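PDB 4A41: alpha-n-acetylglucosaminidase family protein from Clostridium perfringens, which binds galactose through a family 32 carbohydrate-binding module of a glycoside hydrolase family 89 enzyme that probably removes alpha-linked N-acetylglucosamine. Local coordinates for residues 68-73 against 143-148; 102-107 against 138-143. All blocks are in the same frame, centred on the assembly; numbering follows the deposited sequence.

Contact 1. Residues 68-73 against 143-148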
ATOM      1  N   GLU A  68       2.286   2.342  16.158  1.00 18.09           N
ATOM      2  CA  GLU A  68       1.343   1.218  16.147  1.00 18.06           C
ATOM      3  C   GLU A  68       0.318   1.306  15.018  1.00 16.04           C
ATOM      4  O   GLU A  68      -0.080   2.403  14.617  1.00 16.16           O
ATOM      5  CB  GLU A  68       0.621   1.127  17.503  1.00 18.07           C
ATOM      6  CG  GLU A  68       1.565   0.695  18.639  1.00 21.43           C
ATOM      7  N   LEU A  69      -0.104   0.145  14.531  1.00 14.70           N
ATOM      8  CA  LEU A  69      -1.199   0.042  13.560  1.00 14.79           C
ATOM      9  C   LEU A  69      -2.494   0.488  14.231  1.00 14.93           C
ATOM     10  O   LEU A  69      -2.623   0.377  15.458  1.00 16.25           O
ATOM     11  CB  LEU A  69      -1.318  -1.378  13.028  1.00 13.85           C
ATOM     12  CG  LEU A  69      -0.072  -1.889  12.273  1.00 12.45           C
ATOM     13  CD1 LEU A  69      -0.361  -3.291  11.793  1.00 15.25           C
ATOM     14  CD2 LEU A  69       0.311  -0.952  11.094  1.00 13.79           C
ATOM     15  N   PRO A  70      -3.472   0.988  13.453  1.00 14.47           N
ATOM     16  CA  PRO A  70      -3.448   1.145  11.982  1.00 14.12           C
ATOM     17  C   PRO A  70      -2.489   2.213  11.466  1.00 13.33           C
ATOM     18  O   PRO A  70      -2.264   3.249  12.110  1.00 14.26           O
ATOM     19  CB  PRO A  70      -4.893   1.540  11.641  1.00 15.35           C
ATOM     20  CG  PRO A  70      -5.708   1.080  12.827  1.00 15.01           C
ATOM     21  CD  PRO A  70      -4.803   1.328  14.005  1.00 14.66           C
ATOM     22  N   GLN A  71      -1.867   1.909  10.325  1.00 12.00           N
ATOM     23  CA  GLN A  71      -1.174   2.917   9.570  1.00 12.00           C
ATOM     24  C   GLN A  71      -1.516   2.638   8.111  1.00 10.50           C
ATOM     25  O   GLN A  71      -2.022   1.565   7.787  1.00 10.86           O
ATOM     26  CB  GLN A  71       0.340   2.836   9.734  1.00 12.03           C
ATOM     27  CG  GLN A  71       0.877   3.075  11.170  1.00 13.98           C
ATOM     28  CD  GLN A  71       0.690   4.496  11.702  1.00 16.10           C
ATOM     29  OE1 GLN A  71       0.619   5.493  10.946  1.00 18.41           O
ATOM     30  NE2 GLN A  71       0.660   4.609  13.032  1.00 18.08           N
ATOM     31  N   SER A  72      -1.294   3.631   7.268  1.00 11.21           N
ATOM     32  CA  SER A  72      -1.692   3.536   5.860  1.00 11.17           C
ATOM     33  C   SER A  72      -0.661   4.137   4.908  1.00 11.10           C
ATOM     34  O   SER A  72       0.206   4.916   5.306  1.00 10.97           O
ATOM     35  CB  SER A  72      -3.044   4.228   5.638  1.00 11.41           C
ATOM     36  OG  SER A  72      -2.955   5.633   5.852  1.00 12.73           O
ATOM     37  N   ILE A  73      -0.796   3.769   3.629  1.00 10.17           N
ATOM     38  CA  ILE A  73       0.009   4.343   2.547  1.00 10.76           C
ATOM     39  C   ILE A  73      -0.971   4.805   1.476  1.00 10.38           C
ATOM     40  O   ILE A  73      -1.895   4.072   1.123  1.00 11.12           O
ATOM     41  CB  ILE A  73       1.093   3.347   2.031  1.00  9.94           C
ATOM     42  CG1 ILE A  73       1.863   3.924   0.838  1.00 10.93           C
ATOM     43  CG2 ILE A  73       0.477   1.973   1.627  1.00 10.89           C
ATOM     44  CD1 ILE A  73       3.190   3.239   0.562  1.00 11.27           C
ATOM     45  N   VAL A 143      -4.971   0.711   3.924  1.00 10.77           N
ATOM     46  CA  VAL A 143      -4.952   0.776   5.397  1.00 10.77           C
ATOM     47  C   VAL A 143      -4.591  -0.614   5.933  1.00 10.36           C
ATOM     48  O   VAL A 143      -5.272  -1.615   5.696  1.00 10.84           O
ATOM     49  CB  VAL A 143      -6.317   1.218   5.980  1.00 11.65           C
ATOM     50  CG1 VAL A 143      -6.233   1.308   7.495  1.00 13.60           C
ATOM     51  CG2 VAL A 143      -6.800   2.532   5.374  1.00 12.45           C
ATOM     52  N   ALA A 144      -3.472  -0.664   6.650  1.00 10.77           N
ATOM     53  CA  ALA A 144      -3.060  -1.878   7.390  1.00 10.97           C
ATOM     54  C   ALA A 144      -3.616  -1.860   8.811  1.00 11.85           C
ATOM     55  O   ALA A 144      -3.147  -1.098   9.651  1.00 12.19           O
ATOM     56  CB  ALA A 144      -1.530  -1.962   7.438  1.00 11.70           C
ATOM     57  N   LEU A 145      -4.644  -2.678   9.037  1.00 11.79           N
ATOM     58  CA  LEU A 145      -5.257  -2.782  10.366  1.00 13.44           C
ATOM     59  C   LEU A 145      -4.419  -3.701  11.223  1.00 14.16           C
ATOM     60  O   LEU A 145      -4.263  -3.473  12.435  1.00 15.57           O
ATOM     61  CB  LEU A 145      -6.688  -3.329  10.261  1.00 13.26           C
ATOM     62  CG  LEU A 145      -7.691  -2.421   9.522  1.00 13.39           C
ATOM     63  CD1 LEU A 145      -9.061  -3.060   9.450  1.00 16.01           C
ATOM     64  CD2 LEU A 145      -7.750  -1.036  10.137  1.00 16.98           C
ATOM     65  N   GLU A 146      -3.908  -4.752  10.586  1.00 13.66           N
ATOM     66  CA  GLU A 146      -3.045  -5.748  11.254  1.00 14.07           C
ATOM     67  C   GLU A 146      -1.973  -6.204  10.297  1.00 14.45           C
ATOM     68  O   GLU A 146      -2.231  -6.296   9.086  1.00 12.91           O
ATOM     69  CB  GLU A 146      -3.852  -6.959  11.740  1.00 14.76           C
ATOM     70  CG  GLU A 146      -4.965  -6.552  12.711  1.00 17.19           C
ATOM     71  CD  GLU A 146      -5.778  -7.698  13.279  1.00 23.59           C
ATOM     72  OE1 GLU A 146      -5.551  -8.880  12.944  1.00 25.73           O
ATOM     73  OE2 GLU A 146      -6.663  -7.397  14.114  1.00 24.70           O
ATOM     74  N   GLY A 147      -0.785  -6.491  10.833  1.00 13.37           N
ATOM     75  CA  GLY A 147       0.289  -7.035  10.019  1.00 12.66           C
ATOM     76  C   GLY A 147       1.254  -7.813  10.869  1.00 12.30           C
ATOM     77  O   GLY A 147       1.255  -7.666  12.101  1.00 13.32           O
ATOM     78  N   VAL A 148       2.085  -8.605  10.206  1.00 11.51           N
ATOM     79  CA  VAL A 148       2.982  -9.518  10.955  1.00 11.85           C
ATOM     80  C   VAL A 148       3.912  -8.695  11.855  1.00 12.09           C
ATOM     81  O   VAL A 148       4.565  -7.751  11.419  1.00 11.75           O
ATOM     82  CB  VAL A 148       3.768 -10.426  10.012  1.00 11.24           C
ATOM     83  CG1 VAL A 148       4.853 -11.177  10.796  1.00 13.77           C
ATOM     84  CG2 VAL A 148       2.845 -11.433   9.303  1.00 12.55           C
TER
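Where two inner strands of the five-stranded antiparallel sheet of this F5/8 type C beta-sandwich meet the loops at their ends, Gln-71 pairs with Ala-144 and Ser-72 with Val-143. The grip of the hydrogen-bonded pair is uneven. Ala-144 N reaches Gln-71 O at 2.9 Å, whereas the return bond from Gln-71 N to Ala-144 O is weak at 3.3 Å. The same Ala-144 O also receives a CA-H...O contact from Pro-70 CA at 3.2 Å.

Beyond the pairing, Leu-69 leans over the corner that the partner chain turns at Leu-145. With CG anti to its own carbonyl carbon (chi1 -62°), its two methyls part: CD2 goes to the Ala-144 side, 4.2 Å from Ala-144 CB, while CD1 lies 3.4 Å from Gly-147 N. A cis peptide bond joins Leu-69 to Pro-70, whose ring crosses the Leu-145 side chain obliquely, Pro-70 CG resting 4.0 Å from Leu-145 CD2.

Gln-71 folds its amide back along its own segment, where NE2 donates to Glu-68 O at 2.8 Å from above the carbonyl plane; its OE1 is bonded to Thr-35 OG1. Both ends of the amide are therefore engaged, which fixes its flip and ties the loop at Glu-68 to the strand, while past Ala-144 the two segments meet by van der Waals contacts of Leu-69 and Pro-70 rather than by strand pairing.

Contact 2. Residues 102-107 against 138-143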
ATOM      1  N   TYR A 102      -6.894  -5.618   6.211  1.00 11.46           N
ATOM      2  CA  TYR A 102      -6.743  -4.382   5.420  1.00 12.02           C
ATOM      3  C   TYR A 102      -8.092  -3.731   5.146  1.00 11.58           C
ATOM      4  O   TYR A 102      -9.155  -4.379   5.236  1.00 11.85           O
ATOM      5  CB  TYR A 102      -6.085  -4.685   4.051  1.00 11.88           C
ATOM      6  CG  TYR A 102      -6.995  -5.526   3.191  1.00 13.93           C
ATOM      7  CD1 TYR A 102      -7.988  -4.951   2.365  1.00 16.71           C
ATOM      8  CD2 TYR A 102      -6.915  -6.908   3.250  1.00 14.63           C
ATOM      9  CE1 TYR A 102      -8.862  -5.787   1.622  1.00 14.52           C
ATOM     10  CE2 TYR A 102      -7.761  -7.721   2.514  1.00 16.15           C
ATOM     11  CZ  TYR A 102      -8.721  -7.170   1.711  1.00 17.24           C
ATOM     12  OH  TYR A 102      -9.535  -8.049   0.996  1.00 20.18           O
ATOM     13  N   GLU A 103      -8.021  -2.446   4.792  1.00 11.22           N
ATOM     14  CA  GLU A 103      -9.097  -1.750   4.067  1.00 11.94           C
ATOM     15  C   GLU A 103      -8.438  -1.058   2.887  1.00 12.15           C
ATOM     16  O   GLU A 103      -7.260  -0.635   2.978  1.00 12.83           O
ATOM     17  CB  GLU A 103      -9.796  -0.732   4.961  1.00 12.16           C
ATOM     18  CG  GLU A 103     -10.362  -1.375   6.196  1.00 13.52           C
ATOM     19  CD  GLU A 103     -11.263  -0.465   7.002  1.00 15.43           C
ATOM     20  OE1 GLU A 103     -11.424   0.745   6.686  1.00 16.27           O
ATOM     21  OE2 GLU A 103     -11.800  -0.977   8.005  1.00 15.80           O
ATOM     22  N   LEU A 104      -9.183  -0.922   1.800  1.00 11.64           N
ATOM     23  CA  LEU A 104      -8.773  -0.095   0.665  1.00 11.44           C
ATOM     24  C   LEU A 104      -9.768   1.044   0.551  1.00 11.24           C
ATOM     25  O   LEU A 104     -10.986   0.806   0.533  1.00 11.76           O
ATOM     26  CB  LEU A 104      -8.726  -0.930  -0.613  1.00 11.54           C
ATOM     27  CG  LEU A 104      -7.996  -0.208  -1.746  1.00 11.33           C
ATOM     28  CD1 LEU A 104      -6.468  -0.207  -1.580  1.00 12.10           C
ATOM     29  CD2 LEU A 104      -8.372  -0.819  -3.075  1.00 12.03           C
ATOM     30  N   HIS A 105      -9.254   2.262   0.528  1.00 11.60           N
ATOM     31  CA  HIS A 105     -10.077   3.479   0.405  1.00 11.90           C
ATOM     32  C   HIS A 105      -9.667   4.267  -0.834  1.00 12.24           C
ATOM     33  O   HIS A 105      -8.536   4.152  -1.302  1.00 12.79           O
ATOM     34  CB  HIS A 105      -9.914   4.431   1.619  1.00 11.55           C
ATOM     35  CG  HIS A 105     -10.211   3.817   2.965  1.00 13.60           C
ATOM     36  ND1 HIS A 105     -10.055   4.529   4.138  1.00 16.54           N
ATOM     37  CD2 HIS A 105     -10.645   2.584   3.331  1.00 14.29           C
ATOM     38  CE1 HIS A 105     -10.365   3.755   5.169  1.00 16.88           C
ATOM     39  NE2 HIS A 105     -10.725   2.569   4.709  1.00 13.95           N
ATOM     40  N   VAL A 106     -10.579   5.104  -1.348  1.00 12.15           N
ATOM     41  CA  VAL A 106     -10.248   5.992  -2.462  1.00 12.11           C
ATOM     42  C   VAL A 106     -10.680   7.427  -2.137  1.00 11.95           C
ATOM     43  O   VAL A 106     -11.528   7.656  -1.252  1.00 12.97           O
ATOM     44  CB  VAL A 106     -10.903   5.551  -3.808  1.00 12.64           C
ATOM     45  CG1 VAL A 106     -10.458   4.166  -4.202  1.00 13.29           C
ATOM     46  CG2 VAL A 106     -12.400   5.597  -3.684  1.00 11.97           C
ATOM     47  N   SER A 107     -10.093   8.391  -2.833  1.00 12.25           N
ATOM     48  CA  SER A 107     -10.474   9.800  -2.689  1.00 13.46           C
ATOM     49  C   SER A 107     -10.426  10.423  -4.063  1.00 13.49           C
ATOM     50  O   SER A 107      -9.679   9.962  -4.929  1.00 13.49           O
ATOM     51  CB  SER A 107      -9.502  10.551  -1.767  1.00 15.00           C
ATOM     52  OG  SER A 107      -9.860  11.935  -1.642  1.00 14.71           O
ATOM     53  N   THR A 138      -8.627   9.826  -7.568  1.00 11.46           N
ATOM     54  CA  THR A 138      -7.315  10.457  -7.742  1.00 11.57           C
ATOM     55  C   THR A 138      -6.272   9.915  -6.779  1.00 11.47           C
ATOM     56  O   THR A 138      -5.063  10.109  -6.985  1.00 11.90           O
ATOM     57  CB  THR A 138      -7.371  11.988  -7.531  1.00 12.64           C
ATOM     58  OG1 THR A 138      -7.974  12.306  -6.262  1.00 12.56           O
ATOM     59  CG2 THR A 138      -8.206  12.633  -8.653  1.00 13.95           C
ATOM     60  N   HIS A 139      -6.738   9.221  -5.737  1.00 10.94           N
ATOM     61  CA  HIS A 139      -5.868   8.699  -4.669  1.00 11.52           C
ATOM     62  C   HIS A 139      -6.426   7.367  -4.227  1.00 11.34           C
ATOM     63  O   HIS A 139      -7.650   7.191  -4.145  1.00 11.48           O
ATOM     64  CB  HIS A 139      -5.879   9.592  -3.413  1.00 11.94           C
ATOM     65  CG  HIS A 139      -5.339  10.972  -3.621  1.00 11.90           C
ATOM     66  ND1 HIS A 139      -5.988  11.928  -4.372  1.00 11.77           N
ATOM     67  CD2 HIS A 139      -4.221  11.569  -3.139  1.00 14.96           C
ATOM     68  CE1 HIS A 139      -5.281  13.042  -4.371  1.00 15.54           C
ATOM     69  NE2 HIS A 139      -4.196  12.848  -3.639  1.00 15.62           N
ATOM     70  N   VAL A 140      -5.526   6.441  -3.894  1.00 10.13           N
ATOM     71  CA  VAL A 140      -5.867   5.153  -3.309  1.00 10.80           C
ATOM     72  C   VAL A 140      -5.062   4.948  -2.038  1.00 10.10           C
ATOM     73  O   VAL A 140      -3.853   5.142  -2.042  1.00 10.65           O
ATOM     74  CB  VAL A 140      -5.570   3.992  -4.304  1.00 11.26           C
ATOM     75  CG1 VAL A 140      -5.860   2.622  -3.680  1.00 12.11           C
ATOM     76  CG2 VAL A 140      -6.371   4.178  -5.577  1.00 13.17           C
ATOM     77  N   LYS A 141      -5.750   4.559  -0.966  1.00 10.25           N
ATOM     78  CA  LYS A 141      -5.126   4.417   0.343  1.00 10.91           C
ATOM     79  C   LYS A 141      -5.285   2.970   0.786  1.00  9.77           C
ATOM     80  O   LYS A 141      -6.397   2.419   0.898  1.00 10.23           O
ATOM     81  CB  LYS A 141      -5.747   5.373   1.375  1.00 11.43           C
ATOM     82  CG  LYS A 141      -5.199   5.150   2.799  1.00 11.94           C
ATOM     83  CD  LYS A 141      -5.950   5.944   3.880  1.00 13.74           C
ATOM     84  CE  LYS A 141      -5.918   7.440   3.645  1.00 17.42           C
ATOM     85  NZ  LYS A 141      -6.543   8.100   4.858  1.00 16.93           N
ATOM     86  N   LEU A 142      -4.160   2.336   1.050  1.00 10.17           N
ATOM     87  CA  LEU A 142      -4.157   1.005   1.655  1.00 10.27           C
ATOM     88  C   LEU A 142      -3.950   1.123   3.172  1.00 10.65           C
ATOM     89  O   LEU A 142      -2.914   1.636   3.624  1.00 11.01           O
ATOM     90  CB  LEU A 142      -3.068   0.098   1.060  1.00 11.04           C
ATOM     91  CG  LEU A 142      -2.960  -1.299   1.693  1.00 11.04           C
ATOM     92  CD1 LEU A 142      -4.209  -2.136   1.491  1.00 13.84           C
ATOM     93  CD2 LEU A 142      -1.714  -2.000   1.110  1.00 13.14           C
ATOM     94  N   VAL A 143      -4.971   0.711   3.924  1.00 10.77           N
ATOM     95  CA  VAL A 143      -4.952   0.776   5.397  1.00 10.77           C
ATOM     96  C   VAL A 143      -4.591  -0.614   5.933  1.00 10.36           C
ATOM     97  O   VAL A 143      -5.272  -1.615   5.696  1.00 10.84           O
ATOM     98  CB  VAL A 143      -6.317   1.218   5.980  1.00 11.65           C
ATOM     99  CG1 VAL A 143      -6.233   1.308   7.495  1.00 13.60           C
ATOM    100  CG2 VAL A 143      -6.800   2.532   5.374  1.00 12.45           C
TER
HETATM  101  O   HOH W   1      -9.134   6.847   5.296  1.00 17.15           O
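Strands 102-107 and 139-143 run antiparallel, their axes 4.6 Å apart at closest approach and 159° between directions, as neighbours in the five-stranded sheet of the F5/8 type C beta-sandwich. Paired backbone bonds join Glu-103 to Val-143 and His-105 to Lys-141; both bonds between His-105 and Lys-141 are nearly straight. The ladder ends in a classic beta bulge, where Thr-138 and His-139 both face Ser-107. Ser-107 O accepts from Thr-138 N at 2.8 Å and from His-139 N at 3.1 Å, the first donor in the carbonyl plane and the second tilted from it.

The face carrying Leu-104, Val-106, Val-140 and Leu-142 turns to the core between the sheets. Leu-104 slants across Val-140, its CD1 meeting Val-140 CG1 at 3.6 Å, and Phe-86, Ile-83, Leu-130 and Phe-132 of the other sheet pack against this layer. At one end of the strand, the Tyr-102 ring stacks with Trp-121.

On the reverse face, polar groups hold the His-105 ring by its edge. His-105 NE2 donates to Glu-103 OE1 at 2.8 Å, OE1 lying in the ring plane and using its anti lone pair, the one away from the other oxygen. A methyl, Val-143 CG2, covers one ring face in a CH-pi contact, 3.9 Å from the centroid; it is anti to its own carbonyl carbon, which carries it toward His-105. Lys-141, bent at chi3 (-59°), also makes a cation-pi contact with Phe-113. Its NZ donates to a water that also lies in the ring plane of His-105, hydrogen-bonded to the other ring nitrogen, His-105 ND1, at 2.7 Å.

Overall arrangement
Contacts 1 and 2 are centred about 12 Å apart in the same antiparallel sheet and meet at Val-143, which belongs to both. Strand 139-144 is the middle strand: contact 1 joins its far end to strand 71-77, and contact 2 zips its length to strand 102-107. Along the chain the order is 68-73, 102-107, then 138-148, so contact 2 closes a shorter loop within the longer one closed by contact 1. A probable hydrogen bond from Leu-142 N to Ile-73 O continues the pairing between them. Contact 1 lies nearer the galactose end of the module, while contact 2 runs along the sheet away from it, one face packed against the other sheet.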